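Local coordinates for protein putative esterase/lipase/thioesterase (Silicibacter sp., PDB 2PBL) that has the alpha/beta-hydrolase fold and probably hydrolyses ester or thioester bonds, its natural substrate being unidentified, at residues A[71-76]-A[178-183]; A[142-147]-A[228-233]; A[171-176]-A[196-201]. One frame throughout, in Å; residues are numbered along the deposited sequence.

Contact 1: A[71-76]-A[178-183]; sequences GGYWMA and TSMNEK
Met180 lays its selenium over one face of the Tyr73 ring, a Met-aromatic contact that joins two loop regions of an alpha/beta hydrolase. Segment 71-76 follows strand 64-69, and its Gly-Gly pair recalls the loop that forms the oxyanion hole in related hydrolases; segment 178-183 turns into a short helix. The aromatic evidence is direct: SE of Met180 lies 3.5 Å from the centroid of the Tyr73 ring, 18° off the normal, and is displaced toward the rim, with Tyr73 CG 3.4 Å from Met180 SE. The methyl adds a CH-pi contact, CE of Met180 being 3.9 Å from the same centroid. This lengthwise overlap follows from the bend at the end of the Met180 chain (chi3 -76°), which carries CE along the ring toward Tyr73 CE1. Beyond the ring, the Tyr73 hydroxyl is hydrogen-bonded to Tyr8 O, which fixes its far end, and an unidentified molecule, probably from the crystallisation liquor, has its nearest atom about 3 Å from this side chain and may mark a pocket. The purely apolar part belongs to Met75, also selenomethionine. It crosses both Met180 and Lys183 at about a right angle, and its CE touches Met180 CB at 3.7 Å and Lys183 CD at 3.7 Å.

Contact 2: A[142-147]-A[228-233]; sequences LVARML and EAWDAD
Trp230 points the six-membered end of its indole at Ala144 and so meets the backbone of helix 138-145. Ala144 O comes to the ring's edge, near its plane, 3.5 Å from Trp230 CH2; Ala144 CB reaches the same CH2 at 3.7 Å, but from well off that plane. Leu147 comes in differently. Its side chain runs obliquely to the indole and sets CD1 3.7 Å from Trp230 CZ3. With CG anti to its carbonyl carbon (chi1 -71°), Trp230 directs the indole toward segment 142-147, and the six-membered ring arrives first. In this alpha/beta hydrolase, helix 138-145 follows the probable nucleophile elbow; Trp230 spans the distance from helix 217-230, CA to CA 10.6 Å at Ala144, and Val207 of strand 206-212 touches both Leu147 and Trp230. The indole's rotation is fixed from outside the pair by a hydrogen bond from NE1 to Pro196 O, and Arg202 makes a cation-pi contact with the ring. Replacing Trp230 by an alanine is likely to open a gap beside Ala144 and Leu147 and leave Pro196 O without its indole donor. On the helix side, Ala144 O also accepts the backbone bond from Leu147 N, at 3.2 Å.

Contact 3: A[171-176]-A[196-201]; sequences DLRPLL and PVEMQN
Glu198 OE2 is gripped by both terminal nitrogens of Arg173: NH1 donates to OE2 over 3.1 Å and NH2 donates to OE2 over 3.3 Å. Both bonds are weak, the first bending to 149° at the hydrogen, but together they make the salt bridge that links two loops of the alpha/beta-hydrolase fold, one following strand 160-166 and the other leading into strand 206-212. OE2 sits at the guanidinium edge, near its plane, while the carboxylate stands almost perpendicular to that plane, at 89°; one oxygen therefore takes both donors. Arg173 gets there by staying extended from CG to NE. Asp171 completes a three-residue network: its OD2 meets the guanidinium edge in plane, and Arg173 NH2 makes long, weak bonds to both its oxygens. The positive group thus lies between two carboxylates and is likely to offset their mutual repulsion. Val197 adds apolar packing beside the charges, its CG2 4.2 Å from Asp171 CB, and Trp225 of helix 217-230 touches both of these residues. Asp171 also closes an Asx turn, in which Arg173 N donates over 3.1 Å to Asp171 OD1 from a position 37° out of the carboxylate plane.

Overall arrangement
Along the chain the segments come in the order 71-76, 142-147, 171-176, 178-183, 196-201 and 228-233, so contact 3 is nested inside the loop closed by contact 2, while contact 1 interlaces with both. Contacts 2 and 3 are neighbours, their centres 10 Å apart, joined through the 196-201 loop, whose Pro196 O takes the Trp230 indole and whose Met199 packs on Ala144 and Arg145. Contact 1 lies farther off, 16 Å from contact 3 and 21 Å from contact 2 between centres. Through Trp74, which packs on Leu142, Leu172 and Leu175, the loops after strands 64-69 and 160-166 meet the helix that follows the probable nucleophile elbow, and contact 2 adds helix 217-230.

Contact 1: A[71-76]-A[178-183]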
loop_
_atom_site.group_PDB
_atom_site.type_symbol
_atom_site.label_atom_id
_atom_site.label_comp_id
_atom_site.label_asym_id
_atom_site.label_seq_id
_atom_site.Cartn_x
_atom_site.Cartn_y
_atom_site.Cartn_z
ATOM N N GLY A 71 2.930 3.339 3.131
ATOM C CA GLY A 71 2.125 4.316 3.799
ATOM C C GLY A 71 2.908 5.519 4.334
ATOM O O GLY A 71 4.075 5.773 3.967
ATOM N N GLY A 72 2.248 6.218 5.256
ATOM C CA GLY A 72 2.725 7.497 5.774
ATOM C C GLY A 72 1.745 8.657 5.616
ATOM O O GLY A 72 2.178 9.829 5.600
ATOM N N TYR A 73 0.442 8.326 5.522
ATOM C CA TYR A 73 -0.661 9.251 5.438
ATOM C C TYR A 73 -0.461 10.189 4.254
ATOM O O TYR A 73 -0.678 11.366 4.387
ATOM C CB TYR A 73 -0.845 10.043 6.754
ATOM C CG TYR A 73 -1.636 9.319 7.863
ATOM C CD1 TYR A 73 -2.985 9.074 7.710
ATOM C CD2 TYR A 73 -1.055 8.995 9.068
ATOM C CE1 TYR A 73 -3.712 8.465 8.697
ATOM C CE2 TYR A 73 -1.769 8.378 10.067
ATOM C CZ TYR A 73 -3.102 8.127 9.880
ATOM O OH TYR A 73 -3.832 7.525 10.874
ATOM N N TRP A 74 0.088 9.669 3.150
ATOM C CA TRP A 74 0.295 10.467 1.929
ATOM C C TRP A 74 1.158 11.733 2.131
ATOM O O TRP A 74 1.108 12.652 1.311
ATOM C CB TRP A 74 -1.079 10.907 1.403
ATOM C CG TRP A 74 -2.117 9.867 1.172
ATOM C CD1 TRP A 74 -2.234 9.048 0.073
ATOM C CD2 TRP A 74 -3.226 9.546 2.016
ATOM N NE1 TRP A 74 -3.328 8.245 0.193
ATOM C CE2 TRP A 74 -3.950 8.517 1.385
ATOM C CE3 TRP A 74 -3.674 10.016 3.258
ATOM C CZ2 TRP A 74 -5.099 7.971 1.941
ATOM C CZ3 TRP A 74 -4.814 9.485 3.799
ATOM C CH2 TRP A 74 -5.517 8.472 3.147
HETATM N N MSE A 75 1.917 11.806 3.235
HETATM C CA MSE A 75 2.714 12.993 3.557
HETATM C C MSE A 75 4.161 12.715 4.003
HETATM O O MSE A 75 4.923 13.662 4.296
HETATM C CB MSE A 75 1.966 13.794 4.607
HETATM C CG MSE A 75 1.812 13.086 5.916
HETATM SE SE MSE A 75 0.917 14.259 7.207
HETATM C CE MSE A 75 -0.577 14.611 6.415
ATOM N N ALA A 76 4.568 11.439 4.032
ATOM C CA ALA A 76 5.918 11.058 4.455
ATOM C C ALA A 76 6.304 9.702 3.900
ATOM O O ALA A 76 5.463 8.959 3.453
ATOM C CB ALA A 76 6.029 11.038 6.006
ATOM N N THR A 178 -9.332 15.946 11.100
ATOM C CA THR A 178 -7.968 15.817 11.591
ATOM C C THR A 178 -7.105 16.972 11.035
ATOM O O THR A 178 -7.342 17.488 9.933
ATOM C CB THR A 178 -7.285 14.478 11.179
ATOM O OG1 THR A 178 -6.945 14.508 9.774
ATOM C CG2 THR A 178 -8.169 13.258 11.524
ATOM N N SER A 179 -6.086 17.355 11.789
ATOM C CA SER A 179 -5.167 18.386 11.362
ATOM C C SER A 179 -4.421 18.021 10.082
ATOM O O SER A 179 -3.892 18.896 9.401
ATOM C CB SER A 179 -4.147 18.651 12.465
ATOM O OG SER A 179 -4.815 18.968 13.680
HETATM N N MSE A 180 -4.355 16.729 9.751
HETATM C CA MSE A 180 -3.685 16.307 8.523
HETATM C C MSE A 180 -4.417 16.856 7.316
HETATM O O MSE A 180 -3.825 16.974 6.235
HETATM C CB MSE A 180 -3.609 14.796 8.447
HETATM C CG MSE A 180 -2.717 14.153 9.470
HETATM SE SE MSE A 180 -2.774 12.211 9.200
HETATM C CE MSE A 180 -4.423 11.883 9.926
ATOM N N ASN A 181 -5.683 17.237 7.481
ATOM C CA ASN A 181 -6.418 17.841 6.368
ATOM C C ASN A 181 -5.917 19.247 5.962
ATOM O O ASN A 181 -6.278 19.753 4.888
ATOM C CB ASN A 181 -7.890 17.880 6.587
ATOM C CG ASN A 181 -8.654 17.976 5.269
ATOM O OD1 ASN A 181 -8.282 17.333 4.269
ATOM N ND2 ASN A 181 -9.733 18.723 5.261
ATOM N N GLU A 182 -5.056 19.842 6.792
ATOM C CA GLU A 182 -4.413 21.079 6.451
ATOM C C GLU A 182 -3.492 20.786 5.276
ATOM O O GLU A 182 -3.186 21.686 4.482
ATOM C CB GLU A 182 -3.633 21.616 7.650
ATOM C CG GLU A 182 -4.539 22.049 8.836
ATOM C CD GLU A 182 -3.779 22.215 10.200
ATOM O OE1 GLU A 182 -2.561 21.883 10.291
ATOM O OE2 GLU A 182 -4.424 22.642 11.196
ATOM N N LYS A 183 -3.025 19.539 5.181
ATOM C CA LYS A 183 -2.202 19.101 4.054
ATOM C C LYS A 183 -3.020 18.467 2.918
ATOM O O LYS A 183 -2.737 18.709 1.746
ATOM C CB LYS A 183 -1.109 18.145 4.514
ATOM C CG LYS A 183 -0.214 18.789 5.521
ATOM C CD LYS A 183 0.944 17.926 5.892
ATOM C CE LYS A 183 1.844 18.656 6.882
ATOM N NZ LYS A 183 2.963 17.775 7.278
#

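Contact 2: A[142-147]-A[228-233]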
loop_
_atom_site.group_PDB
_atom_site.type_symbol
_atom_site.label_atom_id
_atom_site.label_comp_id
_atom_site.label_asym_id
_atom_site.label_seq_id
_atom_site.Cartn_x
_atom_site.Cartn_y
_atom_site.Cartn_z
ATOM N N LEU A 142 -4.455 3.327 -1.451
ATOM C CA LEU A 142 -4.054 3.454 -2.855
ATOM C C LEU A 142 -4.209 2.141 -3.652
ATOM O O LEU A 142 -4.635 2.138 -4.810
ATOM C CB LEU A 142 -2.627 3.972 -2.915
ATOM C CG LEU A 142 -2.408 5.412 -2.403
ATOM C CD1 LEU A 142 -0.925 5.671 -2.120
ATOM C CD2 LEU A 142 -3.037 6.434 -3.422
ATOM N N VAL A 143 -3.898 0.999 -3.040
ATOM C CA VAL A 143 -4.103 -0.252 -3.779
ATOM C C VAL A 143 -5.593 -0.559 -3.953
ATOM O O VAL A 143 -5.977 -1.096 -4.972
ATOM C CB VAL A 143 -3.303 -1.481 -3.247
ATOM C CG1 VAL A 143 -1.803 -1.273 -3.445
ATOM C CG2 VAL A 143 -3.671 -1.843 -1.811
ATOM N N ALA A 144 -6.441 -0.157 -2.998
ATOM C CA ALA A 144 -7.883 -0.335 -3.118
ATOM C C ALA A 144 -8.476 0.469 -4.319
ATOM O O ALA A 144 -9.277 -0.053 -5.071
ATOM C CB ALA A 144 -8.552 0.051 -1.855
ATOM N N ARG A 145 -7.982 1.660 -4.532
ATOM C CA ARG A 145 -8.388 2.521 -5.654
ATOM C C ARG A 145 -8.017 1.952 -7.011
ATOM O O ARG A 145 -8.553 2.391 -8.047
ATOM C CB ARG A 145 -7.698 3.877 -5.512
ATOM C CG ARG A 145 -7.998 4.625 -4.250
ATOM C CD ARG A 145 -9.429 5.093 -4.255
ATOM N NE ARG A 145 -9.572 6.163 -5.269
ATOM C CZ ARG A 145 -10.335 6.162 -6.371
ATOM N NH1 ARG A 145 -11.118 5.155 -6.736
ATOM N NH2 ARG A 145 -10.277 7.234 -7.149
HETATM N N MSE A 146 -7.023 1.043 -7.042
HETATM C CA MSE A 146 -6.588 0.424 -8.301
HETATM C C MSE A 146 -7.621 -0.514 -8.886
HETATM O O MSE A 146 -7.504 -0.895 -10.050
HETATM C CB MSE A 146 -5.282 -0.306 -8.107
HETATM C CG MSE A 146 -4.080 0.577 -7.735
HETATM SE SE MSE A 146 -3.847 2.013 -9.026
HETATM C CE MSE A 146 -4.794 3.520 -7.972
ATOM N N LEU A 147 -8.627 -0.905 -8.099
ATOM C CA LEU A 147 -9.682 -1.764 -8.603
ATOM C C LEU A 147 -10.768 -0.955 -9.319
ATOM O O LEU A 147 -11.707 -1.546 -9.850
ATOM C CB LEU A 147 -10.288 -2.608 -7.494
ATOM C CG LEU A 147 -9.372 -3.705 -6.968
ATOM C CD1 LEU A 147 -9.985 -4.417 -5.758
ATOM C CD2 LEU A 147 -9.098 -4.706 -8.109
ATOM N N GLU A 228 -17.226 -4.596 4.825
ATOM C CA GLU A 228 -18.665 -4.482 4.630
ATOM C C GLU A 228 -19.094 -4.004 3.248
ATOM O O GLU A 228 -19.991 -4.593 2.636
ATOM C CB GLU A 228 -19.271 -3.517 5.638
ATOM C CG GLU A 228 -19.393 -4.096 7.025
ATOM C CD GLU A 228 -19.919 -3.102 8.055
ATOM O OE1 GLU A 228 -19.935 -1.859 7.805
ATOM O OE2 GLU A 228 -20.291 -3.609 9.129
ATOM N N ALA A 229 -18.483 -2.917 2.790
ATOM C CA ALA A 229 -18.833 -2.316 1.494
ATOM C C ALA A 229 -18.612 -3.263 0.313
ATOM O O ALA A 229 -19.413 -3.324 -0.591
ATOM C CB ALA A 229 -18.039 -1.074 1.289
ATOM N N TRP A 230 -17.536 -4.030 0.358
ATOM C CA TRP A 230 -17.124 -4.881 -0.780
ATOM C C TRP A 230 -17.323 -6.371 -0.566
ATOM O O TRP A 230 -16.934 -7.207 -1.419
ATOM C CB TRP A 230 -15.621 -4.633 -0.987
ATOM C CG TRP A 230 -15.176 -3.281 -1.550
ATOM C CD1 TRP A 230 -15.896 -2.118 -1.652
ATOM C CD2 TRP A 230 -13.842 -2.963 -2.000
ATOM N NE1 TRP A 230 -15.117 -1.136 -2.219
ATOM C CE2 TRP A 230 -13.853 -1.637 -2.441
ATOM C CE3 TRP A 230 -12.661 -3.722 -2.155
ATOM C CZ2 TRP A 230 -12.728 -1.018 -2.937
ATOM C CZ3 TRP A 230 -11.525 -3.087 -2.701
ATOM C CH2 TRP A 230 -11.580 -1.755 -3.085
ATOM N N ASP A 231 -17.892 -6.741 0.575
ATOM C CA ASP A 231 -17.958 -8.144 0.933
ATOM C C ASP A 231 -16.560 -8.828 0.777
ATOM O O ASP A 231 -16.425 -9.925 0.168
ATOM C CB ASP A 231 -19.034 -8.803 0.080
ATOM C CG ASP A 231 -19.458 -10.167 0.601
ATOM O OD1 ASP A 231 -19.100 -10.536 1.752
ATOM O OD2 ASP A 231 -20.162 -10.873 -0.167
ATOM N N ALA A 232 -15.513 -8.180 1.298
ATOM C CA ALA A 232 -14.157 -8.685 1.146
ATOM C C ALA A 232 -13.857 -9.682 2.242
ATOM O O ALA A 232 -14.598 -9.735 3.220
ATOM C CB ALA A 232 -13.143 -7.526 1.218
ATOM N N ASP A 233 -12.807 -10.505 2.076
ATOM C CA ASP A 233 -12.317 -11.341 3.193
ATOM C C ASP A 233 -11.741 -10.353 4.235
ATOM O O ASP A 233 -11.469 -9.177 3.929
ATOM C CB ASP A 233 -11.251 -12.369 2.789
ATOM C CG ASP A 233 -11.824 -13.549 1.946
ATOM O OD1 ASP A 233 -13.017 -13.494 1.580
ATOM O OD2 ASP A 233 -11.078 -14.521 1.651
#

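Contact 3: A[171-176]-A[196-201]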
loop_
_atom_site.group_PDB
_atom_site.type_symbol
_atom_site.label_atom_id
_atom_site.label_comp_id
_atom_site.label_asym_id
_atom_site.label_seq_id
_atom_site.Cartn_x
_atom_site.Cartn_y
_atom_site.Cartn_z
ATOM N N ASP A 171 -12.441 5.122 4.173
ATOM C CA ASP A 171 -13.383 6.194 4.205
ATOM C C ASP A 171 -12.536 7.369 4.624
ATOM O O ASP A 171 -11.959 7.384 5.738
ATOM C CB ASP A 171 -14.473 5.862 5.217
ATOM C CG ASP A 171 -15.607 6.882 5.215
ATOM O OD1 ASP A 171 -15.462 7.975 4.632
ATOM O OD2 ASP A 171 -16.634 6.577 5.822
ATOM N N LEU A 172 -12.352 8.314 3.708
ATOM C CA LEU A 172 -11.565 9.483 4.047
ATOM C C LEU A 172 -12.341 10.604 4.756
ATOM O O LEU A 172 -11.725 11.553 5.213
ATOM C CB LEU A 172 -10.896 10.032 2.796
ATOM C CG LEU A 172 -10.051 9.022 1.991
ATOM C CD1 LEU A 172 -9.233 9.809 0.907
ATOM C CD2 LEU A 172 -9.130 8.189 2.836
ATOM N N ARG A 173 -13.652 10.502 4.853
ATOM C CA ARG A 173 -14.446 11.573 5.489
ATOM C C ARG A 173 -13.991 11.944 6.905
ATOM O O ARG A 173 -13.878 13.119 7.236
ATOM C CB ARG A 173 -15.904 11.200 5.552
ATOM C CG ARG A 173 -16.660 11.145 4.213
ATOM C CD ARG A 173 -17.924 10.358 4.542
ATOM N NE ARG A 173 -18.818 10.144 3.430
ATOM C CZ ARG A 173 -19.068 8.976 2.823
ATOM N NH1 ARG A 173 -19.934 8.974 1.817
ATOM N NH2 ARG A 173 -18.498 7.819 3.191
ATOM N N PRO A 174 -13.698 10.952 7.746
ATOM C CA PRO A 174 -13.274 11.350 9.099
ATOM C C PRO A 174 -11.951 12.100 9.140
ATOM O O PRO A 174 -11.665 12.756 10.135
ATOM C CB PRO A 174 -13.153 10.005 9.841
ATOM C CG PRO A 174 -13.827 9.014 8.985
ATOM C CD PRO A 174 -13.721 9.490 7.595
ATOM N N LEU A 175 -11.136 12.026 8.071
ATOM C CA LEU A 175 -9.889 12.771 8.039
ATOM C C LEU A 175 -10.090 14.272 7.927
ATOM O O LEU A 175 -9.154 15.025 8.200
ATOM C CB LEU A 175 -8.963 12.303 6.921
ATOM C CG LEU A 175 -8.614 10.833 6.950
ATOM C CD1 LEU A 175 -7.702 10.556 5.788
ATOM C CD2 LEU A 175 -7.938 10.476 8.282
ATOM N N LEU A 176 -11.301 14.692 7.539
ATOM C CA LEU A 176 -11.677 16.106 7.467
ATOM C C LEU A 176 -11.704 16.688 8.873
ATOM O O LEU A 176 -11.596 17.891 9.062
ATOM C CB LEU A 176 -13.049 16.270 6.813
ATOM C CG LEU A 176 -13.227 15.651 5.415
ATOM C CD1 LEU A 176 -14.580 16.039 4.863
ATOM C CD2 LEU A 176 -12.122 16.020 4.447
ATOM N N PRO A 196 -12.552 4.410 -1.016
ATOM C CA PRO A 196 -12.816 3.063 -1.488
ATOM C C PRO A 196 -14.206 2.517 -1.120
ATOM O O PRO A 196 -14.794 1.791 -1.905
ATOM C CB PRO A 196 -11.686 2.275 -0.807
ATOM C CG PRO A 196 -10.620 3.232 -0.752
ATOM C CD PRO A 196 -11.215 4.480 -0.399
ATOM N N VAL A 197 -14.755 2.877 0.046
ATOM C CA VAL A 197 -16.090 2.394 0.389
ATOM C C VAL A 197 -17.148 2.881 -0.612
ATOM O O VAL A 197 -18.175 2.233 -0.755
ATOM C CB VAL A 197 -16.563 2.771 1.822
ATOM C CG1 VAL A 197 -15.699 2.168 2.827
ATOM C CG2 VAL A 197 -16.678 4.288 1.995
ATOM N N GLU A 198 -16.861 3.968 -1.327
ATOM C CA GLU A 198 -17.787 4.529 -2.337
ATOM C C GLU A 198 -17.746 3.901 -3.715
ATOM O O GLU A 198 -18.571 4.208 -4.576
ATOM C CB GLU A 198 -17.497 6.017 -2.492
ATOM C CG GLU A 198 -17.741 6.749 -1.233
ATOM C CD GLU A 198 -19.196 6.676 -0.792
ATOM O OE1 GLU A 198 -20.076 7.013 -1.611
ATOM O OE2 GLU A 198 -19.432 6.278 0.373
HETATM N N MSE A 199 -16.766 3.034 -3.943
HETATM C CA MSE A 199 -16.556 2.458 -5.250
HETATM C C MSE A 199 -17.513 1.369 -5.479
HETATM O O MSE A 199 -17.551 0.404 -4.738
HETATM C CB MSE A 199 -15.125 1.950 -5.373
HETATM C CG MSE A 199 -14.185 3.007 -5.553
HETATM SE SE MSE A 199 -12.326 2.254 -5.180
HETATM C CE MSE A 199 -12.251 0.677 -6.343
ATOM N N GLN A 200 -18.304 1.530 -6.526
ATOM C CA GLN A 200 -19.296 0.536 -6.866
ATOM C C GLN A 200 -18.841 -0.368 -7.963
ATOM O O GLN A 200 -19.298 -1.500 -8.057
ATOM C CB GLN A 200 -20.586 1.242 -7.232
ATOM C CG GLN A 200 -21.078 2.190 -6.157
ATOM C CD GLN A 200 -21.291 1.498 -4.813
ATOM O OE1 GLN A 200 -21.473 0.267 -4.736
ATOM N NE2 GLN A 200 -21.249 2.287 -3.737
ATOM N N ASN A 201 -17.924 0.090 -8.791
ATOM C CA ASN A 201 -17.461 -0.708 -9.887
ATOM C C ASN A 201 -16.075 -1.128 -9.566
ATOM O O ASN A 201 -15.240 -0.274 -9.274
ATOM C CB ASN A 201 -17.481 0.120 -11.165
ATOM C CG ASN A 201 -18.849 0.684 -11.446
ATOM O OD1 ASN A 201 -19.019 1.909 -11.546
ATOM N ND2 ASN A 201 -19.855 -0.202 -11.494
#